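Local coordinates for increased sodium tolerance protein 1 (Saccharomyces cerevisiae, PDB 3GGY) that regulates recruitment of the ATPase VPS4 to the ESCRT-III complex during a late step of cargo sorting at the multivesicular body, at residues N106-Y114 / V144-I155. Numbering follows the deposited sequence.
Sequences NEAIRSLIY and VIADHIDVPEKI
R110 reaches the loop around I149 and D150 because its chain runs extended from CG to NE, while N106, with CG trans to its own nitrogen (chi1 -174°), swings its amide against the same arginine. R110 CD packs on D150 CB at 3.2 Å, and D150 CB lies over one face of the R110 guanidinium. The amide of N106 works in two directions. Its OD1 accepts a nearly straight bond from R110 NE (2.8 Å), lying in the guanidinium plane, and its ND2 donates to D150 OD2 (3.3 Å) on the anti side of a carboxylate set perpendicular to the amide. R110 NH1 adds a weak, bent bond to I149 O (2.9 Å, 126°), whereas D150 OD2 sits well off the guanidinium plane, so its long salt bridge to R110 NE is a matter of charge alone. R110 NH2 has its salt bridge with E93. One helical turn further on, the Y114 ring directs its edge at V144 O, with CD1 3.5 Å away; the V151 side chain crosses that of Y114 at about a right angle, and H148 CB lies near Y114 CE1. At the other end, P152 CG meets E107 CG at 3.3 Å, E107 OE2 bonding Y76, and S111 OG, tied back to E107 O, touches P152 CD. A loop thus links helices 138-147 and 153-159 and packs against helix 105-115: a type II beta turn runs from H148 to V151, with positive phi at D150, and P152 occupies the N-cap position of helix 153-159 within the all-helical, ESCRT-III-like N-terminal domain of IST1.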
ATOM      1  N   ASN A 106      10.269  -8.910 -11.533  1.00 15.88           N
ATOM      2  CA  ASN A 106      10.934  -7.602 -11.529  1.00 13.76           C
ATOM      3  C   ASN A 106      10.066  -6.551 -10.841  1.00 13.97           C
ATOM      4  O   ASN A 106      10.500  -5.864  -9.911  1.00 13.40           O
ATOM      5  CB  ASN A 106      11.226  -7.156 -12.963  1.00 13.50           C
ATOM      6  CG  ASN A 106      12.040  -5.875 -13.021  1.00 12.10           C
ATOM      7  OD1 ASN A 106      13.107  -5.781 -12.418  1.00 14.63           O
ATOM      8  ND2 ASN A 106      11.546  -4.889 -13.759  1.00 14.06           N
ATOM      9  N   GLU A 107       8.832  -6.441 -11.318  1.00 12.23           N
ATOM     10  CA  GLU A 107       7.851  -5.501 -10.805  1.00 14.09           C
ATOM     11  C   GLU A 107       7.514  -5.748  -9.335  1.00 13.73           C
ATOM     12  O   GLU A 107       7.445  -4.812  -8.538  1.00 11.66           O
ATOM     13  CB  GLU A 107       6.588  -5.625 -11.653  1.00 19.10           C
ATOM     14  CG  GLU A 107       5.474  -4.686 -11.291  1.00 21.07           C
ATOM     15  CD  GLU A 107       4.263  -4.908 -12.167  1.00 24.24           C
ATOM     16  OE1 GLU A 107       4.426  -4.925 -13.409  1.00 27.36           O
ATOM     17  OE2 GLU A 107       3.155  -5.061 -11.621  1.00 23.46           O
ATOM     18  N   ALA A 108       7.300  -7.010  -8.983  1.00 12.89           N
ATOM     19  CA  ALA A 108       6.947  -7.365  -7.615  1.00 13.01           C
ATOM     20  C   ALA A 108       8.017  -7.028  -6.576  1.00 12.44           C
ATOM     21  O   ALA A 108       7.717  -6.412  -5.553  1.00 11.59           O
ATOM     22  CB  ALA A 108       6.601  -8.849  -7.538  1.00 13.51           C
ATOM     23  N   ILE A 109       9.259  -7.427  -6.830  1.00 11.85           N
ATOM     24  CA  ILE A 109      10.331  -7.170  -5.877  1.00 11.15           C
ATOM     25  C   ILE A 109      10.645  -5.679  -5.760  1.00  8.83           C
ATOM     26  O   ILE A 109      10.878  -5.173  -4.663  1.00 10.26           O
ATOM     27  CB  ILE A 109      11.614  -7.944  -6.254  1.00 13.91           C
ATOM     28  CG1 ILE A 109      12.629  -7.850  -5.116  1.00 17.36           C
ATOM     29  CG2 ILE A 109      12.193  -7.399  -7.549  1.00 16.60           C
ATOM     30  CD1 ILE A 109      12.170  -8.541  -3.832  1.00 22.22           C
ATOM     31  N   ARG A 110      10.641  -4.970  -6.887  1.00  9.30           N
ATOM     32  CA  ARG A 110      10.912  -3.537  -6.859  1.00  9.08           C
ATOM     33  C   ARG A 110       9.837  -2.791  -6.074  1.00  9.43           C
ATOM     34  O   ARG A 110      10.146  -1.896  -5.293  1.00  8.64           O
ATOM     35  CB  ARG A 110      10.990  -2.981  -8.281  1.00  9.37           C
ATOM     36  CG  ARG A 110      12.247  -3.401  -9.021  1.00  9.22           C
ATOM     37  CD  ARG A 110      12.226  -2.917 -10.458  1.00  9.09           C
ATOM     38  NE  ARG A 110      13.430  -3.359 -11.152  1.00 10.14           N
ATOM     39  CZ  ARG A 110      14.596  -2.727 -11.103  1.00 12.12           C
ATOM     40  NH1 ARG A 110      14.723  -1.608 -10.405  1.00 10.77           N
ATOM     41  NH2 ARG A 110      15.653  -3.244 -11.719  1.00 13.49           N
ATOM     42  N   SER A 111       8.575  -3.170  -6.271  1.00  9.66           N
ATOM     43  CA  SER A 111       7.487  -2.506  -5.570  1.00  8.17           C
ATOM     44  C   SER A 111       7.551  -2.709  -4.061  1.00  8.34           C
ATOM     45  O   SER A 111       7.288  -1.785  -3.291  1.00  7.83           O
ATOM     46  CB  SER A 111       6.134  -2.992  -6.104  1.00  8.71           C
ATOM     47  OG  SER A 111       5.969  -2.613  -7.468  1.00  9.84           O
ATOM     48  N   LEU A 112       7.901  -3.916  -3.635  1.00  7.08           N
ATOM     49  CA  LEU A 112       7.983  -4.210  -2.208  1.00  8.30           C
ATOM     50  C   LEU A 112       9.122  -3.452  -1.542  1.00  7.21           C
ATOM     51  O   LEU A 112       8.982  -2.959  -0.425  1.00  8.01           O
ATOM     52  CB  LEU A 112       8.141  -5.715  -2.008  1.00  9.46           C
ATOM     53  CG  LEU A 112       6.845  -6.469  -2.316  1.00  9.34           C
ATOM     54  CD1 LEU A 112       7.127  -7.963  -2.434  1.00 10.19           C
ATOM     55  CD2 LEU A 112       5.821  -6.198  -1.221  1.00 10.45           C
ATOM     56  N   ILE A 113      10.249  -3.342  -2.233  1.00  8.33           N
ATOM     57  CA  ILE A 113      11.383  -2.615  -1.679  1.00  8.49           C
ATOM     58  C   ILE A 113      11.059  -1.121  -1.608  1.00  8.27           C
ATOM     59  O   ILE A 113      11.360  -0.455  -0.614  1.00  8.05           O
ATOM     60  CB  ILE A 113      12.645  -2.860  -2.532  1.00  8.69           C
ATOM     61  CG1 ILE A 113      13.099  -4.308  -2.327  1.00 10.11           C
ATOM     62  CG2 ILE A 113      13.754  -1.884  -2.147  1.00  9.73           C
ATOM     63  CD1 ILE A 113      14.239  -4.742  -3.239  1.00 10.80           C
ATOM     64  N   TYR A 114      10.432  -0.599  -2.659  1.00  7.05           N
ATOM     65  CA  TYR A 114      10.052   0.805  -2.696  1.00  6.22           C
ATOM     66  C   TYR A 114       9.062   1.133  -1.587  1.00  8.47           C
ATOM     67  O   TYR A 114       9.079   2.232  -1.027  1.00  8.15           O
ATOM     68  CB  TYR A 114       9.405   1.148  -4.046  1.00  8.90           C
ATOM     69  CG  TYR A 114       9.048   2.607  -4.167  1.00  6.59           C
ATOM     70  CD1 TYR A 114      10.023   3.556  -4.460  1.00  8.96           C
ATOM     71  CD2 TYR A 114       7.752   3.054  -3.916  1.00  7.42           C
ATOM     72  CE1 TYR A 114       9.722   4.914  -4.497  1.00  8.71           C
ATOM     73  CE2 TYR A 114       7.441   4.413  -3.952  1.00  9.14           C
ATOM     74  CZ  TYR A 114       8.432   5.335  -4.241  1.00 10.54           C
ATOM     75  OH  TYR A 114       8.138   6.679  -4.272  1.00 11.85           O
ATOM     76  N   VAL A 144      16.075   1.478  -6.817  1.00  7.65           N
ATOM     77  CA  VAL A 144      14.652   1.406  -6.503  1.00  6.55           C
ATOM     78  C   VAL A 144      14.226   2.498  -5.524  1.00  8.45           C
ATOM     79  O   VAL A 144      13.273   3.234  -5.769  1.00  8.47           O
ATOM     80  CB  VAL A 144      14.290   0.042  -5.876  1.00  6.17           C
ATOM     81  CG1 VAL A 144      12.854   0.073  -5.369  1.00  5.96           C
ATOM     82  CG2 VAL A 144      14.464  -1.066  -6.905  1.00  7.78           C
ATOM     83  N   ILE A 145      14.949   2.616  -4.418  1.00  9.37           N
ATOM     84  CA  ILE A 145      14.592   3.593  -3.402  1.00  9.54           C
ATOM     85  C   ILE A 145      14.851   5.050  -3.791  1.00 11.12           C
ATOM     86  O   ILE A 145      13.965   5.898  -3.675  1.00 11.87           O
ATOM     87  CB  ILE A 145      15.317   3.261  -2.087  1.00 10.40           C
ATOM     88  CG1 ILE A 145      14.915   1.853  -1.638  1.00 11.06           C
ATOM     89  CG2 ILE A 145      14.955   4.275  -1.011  1.00 11.77           C
ATOM     90  CD1 ILE A 145      15.747   1.291  -0.486  1.00 15.63           C
ATOM     91  N   ALA A 146      16.054   5.337  -4.266  1.00 12.10           N
ATOM     92  CA  ALA A 146      16.407   6.700  -4.632  1.00 13.78           C
ATOM     93  C   ALA A 146      15.783   7.170  -5.932  1.00 14.99           C
ATOM     94  O   ALA A 146      15.319   8.309  -6.024  1.00 16.03           O
ATOM     95  CB  ALA A 146      17.917   6.831  -4.722  1.00 14.58           C
ATOM     96  N   ASP A 147      15.753   6.291  -6.929  1.00 13.90           N
ATOM     97  CA  ASP A 147      15.240   6.668  -8.240  1.00 14.27           C
ATOM     98  C   ASP A 147      13.996   5.942  -8.746  1.00 13.77           C
ATOM     99  O   ASP A 147      13.617   6.128  -9.900  1.00 14.75           O
ATOM    100  CB  ASP A 147      16.350   6.505  -9.281  1.00 15.26           C
ATOM    101  CG  ASP A 147      17.678   7.087  -8.825  1.00 18.97           C
ATOM    102  OD1 ASP A 147      17.682   8.185  -8.234  1.00 21.73           O
ATOM    103  OD2 ASP A 147      18.720   6.445  -9.074  1.00 22.98           O
ATOM    104  N   HIS A 148      13.362   5.153  -7.880  1.00 12.70           N
ATOM    105  CA  HIS A 148      12.178   4.354  -8.216  1.00 13.93           C
ATOM    106  C   HIS A 148      12.229   3.702  -9.600  1.00 10.97           C
ATOM    107  O   HIS A 148      11.228   3.640 -10.317  1.00 11.01           O
ATOM    108  CB  HIS A 148      10.874   5.156  -8.049  1.00 18.54           C
ATOM    109  CG  HIS A 148      10.789   6.390  -8.890  1.00 22.19           C
ATOM    110  ND1 HIS A 148      11.317   7.600  -8.493  1.00 27.14           N
ATOM    111  CD2 HIS A 148      10.215   6.607 -10.097  1.00 24.76           C
ATOM    112  CE1 HIS A 148      11.069   8.509  -9.420  1.00 26.16           C
ATOM    113  NE2 HIS A 148      10.403   7.933 -10.403  1.00 26.83           N
ATOM    114  N   ILE A 149      13.397   3.175  -9.947  1.00 10.15           N
ATOM    115  CA  ILE A 149      13.589   2.523 -11.239  1.00  9.60           C
ATOM    116  C   ILE A 149      12.675   1.305 -11.379  1.00 10.20           C
ATOM    117  O   ILE A 149      12.683   0.400 -10.538  1.00  9.67           O
ATOM    118  CB  ILE A 149      15.051   2.079 -11.426  1.00 10.85           C
ATOM    119  CG1 ILE A 149      15.966   3.309 -11.405  1.00 14.13           C
ATOM    120  CG2 ILE A 149      15.210   1.308 -12.731  1.00 13.98           C
ATOM    121  CD1 ILE A 149      15.595   4.370 -12.424  1.00 18.86           C
ATOM    122  N   ASP A 150      11.888   1.315 -12.449  1.00 10.32           N
ATOM    123  CA  ASP A 150      10.950   0.241 -12.762  1.00 10.88           C
ATOM    124  C   ASP A 150       9.858  -0.011 -11.723  1.00 10.95           C
ATOM    125  O   ASP A 150       9.250  -1.084 -11.706  1.00 12.98           O
ATOM    126  CB  ASP A 150      11.704  -1.055 -13.059  1.00 13.51           C
ATOM    127  CG  ASP A 150      12.306  -1.071 -14.452  1.00 17.35           C
ATOM    128  OD1 ASP A 150      12.188  -0.044 -15.154  1.00 19.72           O
ATOM    129  OD2 ASP A 150      12.897  -2.106 -14.839  1.00 16.52           O
ATOM    130  N   VAL A 151       9.606   0.968 -10.861  1.00  9.86           N
ATOM    131  CA  VAL A 151       8.532   0.836  -9.878  1.00  9.72           C
ATOM    132  C   VAL A 151       7.263   1.324 -10.589  1.00 10.27           C
ATOM    133  O   VAL A 151       7.231   2.432 -11.132  1.00 12.30           O
ATOM    134  CB  VAL A 151       8.778   1.710  -8.624  1.00  9.82           C
ATOM    135  CG1 VAL A 151       7.576   1.609  -7.669  1.00  9.19           C
ATOM    136  CG2 VAL A 151      10.036   1.244  -7.904  1.00 10.30           C
ATOM    137  N   PRO A 152       6.203   0.499 -10.599  1.00 12.64           N
ATOM    138  CA  PRO A 152       4.926   0.827 -11.243  1.00 14.52           C
ATOM    139  C   PRO A 152       4.368   2.176 -10.811  1.00 16.57           C
ATOM    140  O   PRO A 152       4.413   2.534  -9.635  1.00 15.23           O
ATOM    141  CB  PRO A 152       4.015  -0.324 -10.817  1.00 15.51           C
ATOM    142  CG  PRO A 152       4.955  -1.453 -10.642  1.00 17.01           C
ATOM    143  CD  PRO A 152       6.131  -0.816  -9.943  1.00 11.82           C
ATOM    144  N   GLU A 153       3.837   2.919 -11.771  1.00 18.13           N
ATOM    145  CA  GLU A 153       3.264   4.219 -11.482  1.00 20.60           C
ATOM    146  C   GLU A 153       2.180   4.102 -10.406  1.00 19.04           C
ATOM    147  O   GLU A 153       2.070   4.965  -9.540  1.00 19.68           O
ATOM    148  CB  GLU A 153       2.670   4.820 -12.756  1.00 24.46           C
ATOM    149  CG  GLU A 153       2.345   6.293 -12.642  1.00 31.31           C
ATOM    150  CD  GLU A 153       3.576   7.128 -12.364  1.00 35.31           C
ATOM    151  OE1 GLU A 153       4.558   7.002 -13.124  1.00 39.19           O
ATOM    152  OE2 GLU A 153       3.564   7.909 -11.388  1.00 38.61           O
ATOM    153  N   LYS A 154       1.397   3.027 -10.455  1.00 19.40           N
ATOM    154  CA  LYS A 154       0.320   2.815  -9.485  1.00 18.78           C
ATOM    155  C   LYS A 154       0.864   2.775  -8.057  1.00 18.64           C
ATOM    156  O   LYS A 154       0.271   3.344  -7.139  1.00 18.29           O
ATOM    157  CB  LYS A 154      -0.442   1.517  -9.791  1.00 22.07           C
ATOM    158  CG  LYS A 154       0.363   0.236  -9.626  1.00 25.36           C
ATOM    159  CD  LYS A 154      -0.534  -0.990  -9.783  1.00 28.25           C
ATOM    160  CE  LYS A 154       0.228  -2.292  -9.551  1.00 27.29           C
ATOM    161  NZ  LYS A 154      -0.668  -3.480  -9.725  1.00 30.32           N
ATOM    162  N   ILE A 155       1.999   2.108  -7.877  1.00 15.61           N
ATOM    163  CA  ILE A 155       2.624   2.010  -6.559  1.00 12.73           C
ATOM    164  C   ILE A 155       3.163   3.376  -6.115  1.00 13.18           C
ATOM    165  O   ILE A 155       3.005   3.778  -4.966  1.00 12.18           O
ATOM    166  CB  ILE A 155       3.780   0.979  -6.573  1.00 12.01           C
ATOM    167  CG1 ILE A 155       3.221  -0.436  -6.767  1.00 13.37           C
ATOM    168  CG2 ILE A 155       4.588   1.075  -5.284  1.00 11.26           C
ATOM    169  CD1 ILE A 155       2.357  -0.937  -5.612  1.00 14.25           C
TER